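Phosphoribosylaminoimidazole carboxylase (Bombyx mori, PDB 4JA0) probably catalyses two consecutive steps of purine biosynthesis, carboxylating aminoimidazole ribonucleotide and then joining the carboxylated product to aspartate to give SAICAR. Local coordinates at residues Glu164-Tyr167 and Met168-Ala171; Ala277-Glu280 and His281-Ile285. All coordinates share one frame; numbering follows the deposited sequence.

In the fold
Contact 1 lies within one helix, contact 2 spans the N-terminal start of another, and the two sit in different enzymatic halves of this bifunctional chain. Contact 1 belongs to helix 162-183 of the SAICAR synthetase region, contact 2 to helix 279-291 in the AIR carboxylase region. Their centres are 36 Å apart and their nearest atoms about 24 Å, so neither touches the other. A sulfate ion lies about 3 Å from the side chain of Tyr167 in contact 1; it probably came from the crystallisation liquor, though it may mark an anion pocket. Contact 2 follows strand 267-273 by a short loop, and in related AIR carboxylases the corresponding loop lines the nucleotide site.

Contact 1. Residues Glu164-Tyr167 and Met168-Ala171; sequences EVDY and MRKA
Ala171 N donates to Tyr167 O at 2.7 Å, the shortest of four successive i to i+4 backbone bonds through this run of helix. The bond from Lys170 N to Asp166 O, 3.0 Å long, is the straightest, with an N-H...O angle of 168°. The same carbonyl meets two side chains: Lys170 curls back to place CE 3.6 Å from Asp166 O, and the Arg169 guanidinium turns one face over that oxygen, with NH1 3.7 Å away. Arg169 gets there by setting CG anti to its backbone N (chi1 -179°) and then bending twice, so that its end runs back beside Asp166. The two side chains point the same way and form an i to i+3 salt bridge between Asp166 OD1 and Arg169 NH2, carboxylate and guanidinium planes 53° apart; the modelled atoms sit too close, so its exact length is doubtful. Both groups have a second partner: Asp166 OD2 pairs with Arg414, and Arg169 NE with Glu145.

These two turns of helix 162-183 of the SAICAR synthetase fold are wedged between strand 188-200, where Phe197 meets Met168 and Ala171, and the C-terminal helix 396-420, where Leu407 meets Tyr167 and Lys170. Met168 bends at its third torsion and brings CE back along the helix to 3.4 Å from Glu164 O, with Glu164 CB 4.4 Å from the same methyl. On the Tyr167 side the ring leans alongside the next turn, CE2 4.3 Å from Ala171 CB, which approaches the ring obliquely, near its rim.

Contact 2. Residues Ala277-Glu280 and His281-Ile285; sequences ADQE and HCQKI
Three successive backbone bonds wind the first turn of helix 279-291: Cys282 N to Asp278 O at 3.1 Å, Gln283 N to Gln279 O at 2.9 Å and Lys284 N to Glu280 O at 3.0 Å. Asp278 takes the N-cap position, but its carboxylate makes no capping bond; its carbonyl accepts Cys282 N. That oxygen has His281 CB 3.5 Å away, while Asp278 CB lies 4.5 Å from Cys282 SG. The His281 ring reaches beyond the turn, where NE2 makes a weak hydrogen bond to Cys351 O.

On the outer side of the turn, Gln279 and Gln283 bring their amides together, four residues apart. Gln279 holds CG anti to the backbone N (chi1 177°) and bends at its second torsion, which curls NE2 forward to Gln283 OE1 at 2.6 Å. The hydrogen bond is weak, its N-H...O angle only 125°, and the amide planes stand 66° apart. Gln283 reaches back with an extended chain, laying CG 3.4 Å from Gln279 NE2. Putting an alanine at Gln279 would probably cost Gln283 OE1 this donor and leave its amide freer to turn. Further along, Lys284 CG passes 3.6 Å from Glu280 O.

The turn belongs to the beta-alpha-beta crossover from strand 267-273 to strand 296-300 in the AIR carboxylase region. Leu420 of a neighbouring subunit meets Gln279. Cys282 packs on Val271 and Met273 of the first strand, and His281 packs against Val329 of strand 323-329 and Pro380 of helix 380-391.

Contact 1. Residues Glu164-Tyr167 and Met168-Ala171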
loop_
_atom_site.group_PDB
_atom_site.type_symbol
_atom_site.label_atom_id
_atom_site.label_comp_id
_atom_site.label_asym_id
_atom_site.label_seq_id
_atom_site.Cartn_x
_atom_site.Cartn_y
_atom_site.Cartn_z
ATOM N N GLU A 164 4.740 45.531 6.794
ATOM C CA GLU A 164 3.659 46.343 7.330
ATOM C C GLU A 164 2.789 46.891 6.206
ATOM O O GLU A 164 1.567 46.891 6.300
ATOM C CB GLU A 164 4.228 47.468 8.181
ATOM C CG GLU A 164 4.761 46.998 9.529
ATOM C CD GLU A 164 6.048 46.164 9.426
ATOM O OE1 GLU A 164 6.243 45.276 10.293
ATOM O OE2 GLU A 164 6.856 46.393 8.488
ATOM N N VAL A 165 3.416 47.326 5.126
ATOM C CA VAL A 165 2.660 47.758 3.960
ATOM C C VAL A 165 1.882 46.601 3.332
ATOM O O VAL A 165 0.738 46.791 2.904
ATOM C CB VAL A 165 3.573 48.448 2.930
ATOM C CG1 VAL A 165 2.887 48.578 1.569
ATOM C CG2 VAL A 165 4.015 49.811 3.476
ATOM N N ASP A 166 2.477 45.405 3.312
ATOM C CA ASP A 166 1.780 44.222 2.801
ATOM C C ASP A 166 0.504 43.998 3.600
ATOM O O ASP A 166 -0.572 43.871 3.021
ATOM C CB ASP A 166 2.663 42.963 2.857
ATOM C CG ASP A 166 3.751 42.937 1.760
ATOM O OD1 ASP A 166 3.561 43.583 0.699
ATOM O OD2 ASP A 166 4.813 42.286 1.975
ATOM N N TYR A 167 0.614 44.023 4.923
ATOM C CA TYR A 167 -0.542 43.824 5.790
ATOM C C TYR A 167 -1.672 44.838 5.532
ATOM O O TYR A 167 -2.852 44.467 5.476
ATOM C CB TYR A 167 -0.120 43.893 7.255
ATOM C CG TYR A 167 -1.275 43.811 8.206
ATOM C CD1 TYR A 167 -1.806 42.591 8.555
ATOM C CD2 TYR A 167 -1.851 44.955 8.734
ATOM C CE1 TYR A 167 -2.876 42.501 9.425
ATOM C CE2 TYR A 167 -2.930 44.882 9.607
ATOM C CZ TYR A 167 -3.436 43.646 9.948
ATOM O OH TYR A 167 -4.503 43.531 10.816
ATOM N N MET A 168 -1.302 46.115 5.394
ATOM C CA MET A 168 -2.272 47.196 5.193
ATOM C C MET A 168 -2.923 47.149 3.806
ATOM O O MET A 168 -4.082 47.518 3.648
ATOM C CB MET A 168 -1.638 48.555 5.473
ATOM C CG MET A 168 -1.409 48.809 6.957
ATOM S SD MET A 168 -0.687 50.426 7.357
ATOM C CE MET A 168 1.047 50.192 6.962
ATOM N N ARG A 169 -2.182 46.694 2.801
ATOM C CA ARG A 169 -2.787 46.518 1.498
ATOM C C ARG A 169 -3.796 45.425 1.611
ATOM O O ARG A 169 -4.935 45.583 1.199
ATOM C CB ARG A 169 -1.777 46.128 0.437
ATOM C CG ARG A 169 -2.375 45.962 -0.961
ATOM C CD ARG A 169 -1.663 44.877 -1.771
ATOM N NE ARG A 169 -0.233 44.816 -1.444
ATOM C CZ ARG A 169 0.358 43.793 -0.829
ATOM N NH1 ARG A 169 -0.334 42.708 -0.518
ATOM N NH2 ARG A 169 1.649 43.837 -0.552
ATOM N N LYS A 170 -3.387 44.316 2.205
ATOM C CA LYS A 170 -4.277 43.175 2.308
ATOM C C LYS A 170 -5.484 43.501 3.179
ATOM O O LYS A 170 -6.614 43.129 2.842
ATOM C CB LYS A 170 -3.526 41.943 2.819
ATOM C CG LYS A 170 -2.549 41.318 1.796
ATOM C CD LYS A 170 -2.007 40.016 2.313
ATOM C CE LYS A 170 -0.997 40.272 3.392
ATOM N NZ LYS A 170 -0.636 39.057 4.179
ATOM N N ALA A 171 -5.262 44.242 4.258
ATOM C CA ALA A 171 -6.357 44.603 5.153
ATOM C C ALA A 171 -7.352 45.546 4.502
ATOM O O ALA A 171 -8.558 45.391 4.661
ATOM C CB ALA A 171 -5.818 45.233 6.430
#

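Contact 2. Residues Ala277-Glu280 and His281-Ile285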
loop_
_atom_site.group_PDB
_atom_site.type_symbol
_atom_site.label_atom_id
_atom_site.label_comp_id
_atom_site.label_asym_id
_atom_site.label_seq_id
_atom_site.Cartn_x
_atom_site.Cartn_y
_atom_site.Cartn_z
ATOM N N ALA A 277 -16.905 7.422 21.651
ATOM C CA ALA A 277 -15.462 7.524 21.801
ATOM C C ALA A 277 -14.899 8.651 20.918
ATOM O O ALA A 277 -13.816 9.178 21.187
ATOM C CB ALA A 277 -14.788 6.194 21.487
ATOM N N ASP A 278 -15.646 9.038 19.887
ATOM C CA ASP A 278 -15.184 10.046 18.939
ATOM C C ASP A 278 -15.406 11.485 19.440
ATOM O O ASP A 278 -15.380 12.446 18.671
ATOM C CB ASP A 278 -15.903 9.839 17.590
ATOM C CG ASP A 278 -15.607 8.469 16.949
ATOM O OD1 ASP A 278 -14.501 7.911 17.179
ATOM O OD2 ASP A 278 -16.494 7.953 16.216
ATOM N N GLN A 279 -15.572 11.627 20.746
ATOM C CA GLN A 279 -16.043 12.863 21.365
ATOM C C GLN A 279 -15.087 14.048 21.235
ATOM O O GLN A 279 -15.459 15.110 20.708
ATOM C CB GLN A 279 -16.382 12.553 22.832
ATOM C CG GLN A 279 -16.823 13.697 23.730
ATOM C CD GLN A 279 -17.955 14.486 23.162
ATOM O OE1 GLN A 279 -18.619 14.063 22.217
ATOM N NE2 GLN A 279 -18.202 15.650 23.744
ATOM N N GLU A 280 -13.857 13.850 21.698
ATOM C CA GLU A 280 -12.820 14.865 21.628
ATOM C C GLU A 280 -12.620 15.346 20.185
ATOM O O GLU A 280 -12.454 16.557 19.941
ATOM C CB GLU A 280 -11.515 14.294 22.180
ATOM C CG GLU A 280 -11.372 14.333 23.701
ATOM C CD GLU A 280 -9.912 14.407 24.138
ATOM O OE1 GLU A 280 -9.018 14.300 23.262
ATOM O OE2 GLU A 280 -9.657 14.566 25.352
ATOM N N HIS A 281 -12.668 14.404 19.236
ATOM C CA HIS A 281 -12.518 14.741 17.820
ATOM C C HIS A 281 -13.628 15.699 17.405
ATOM O O HIS A 281 -13.375 16.706 16.765
ATOM C CB HIS A 281 -12.559 13.479 16.957
ATOM C CG HIS A 281 -12.561 13.743 15.482
ATOM N ND1 HIS A 281 -11.424 14.071 14.779
ATOM C CD2 HIS A 281 -13.569 13.741 14.578
ATOM C CE1 HIS A 281 -11.727 14.246 13.504
ATOM N NE2 HIS A 281 -13.025 14.052 13.356
ATOM N N CYS A 282 -14.858 15.389 17.801
ATOM C CA CYS A 282 -16.008 16.211 17.453
ATOM C C CYS A 282 -15.984 17.583 18.108
ATOM O O CYS A 282 -16.403 18.583 17.517
ATOM C CB CYS A 282 -17.301 15.481 17.840
ATOM S SG CYS A 282 -17.557 13.964 16.901
ATOM N N GLN A 283 -15.500 17.614 19.343
ATOM C CA GLN A 283 -15.347 18.858 20.072
ATOM C C GLN A 283 -14.298 19.760 19.400
ATOM O O GLN A 283 -14.451 20.976 19.399
ATOM C CB GLN A 283 -15.011 18.568 21.536
ATOM C CG GLN A 283 -16.219 18.082 22.331
ATOM C CD GLN A 283 -15.885 17.655 23.754
ATOM O OE1 GLN A 283 -16.758 17.640 24.636
ATOM N NE2 GLN A 283 -14.620 17.305 23.986
ATOM N N LYS A 284 -13.274 19.163 18.787
ATOM C CA LYS A 284 -12.324 19.935 17.993
ATOM C C LYS A 284 -12.976 20.549 16.760
ATOM O O LYS A 284 -12.585 21.652 16.332
ATOM C CB LYS A 284 -11.128 19.091 17.546
ATOM C CG LYS A 284 -10.087 18.855 18.610
ATOM C CD LYS A 284 -8.872 18.166 17.994
ATOM C CE LYS A 284 -7.805 17.870 19.036
ATOM N NZ LYS A 284 -6.478 17.537 18.426
ATOM N N ILE A 285 -13.923 19.828 16.163
ATOM C CA ILE A 285 -14.678 20.370 15.046
ATOM C C ILE A 285 -15.552 21.469 15.571
ATOM O O ILE A 285 -15.558 22.577 15.035
ATOM C CB ILE A 285 -15.581 19.327 14.369
ATOM C CG1 ILE A 285 -14.740 18.151 13.864
ATOM C CG2 ILE A 285 -16.359 19.971 13.223
ATOM C CD1 ILE A 285 -15.528 17.084 13.197
#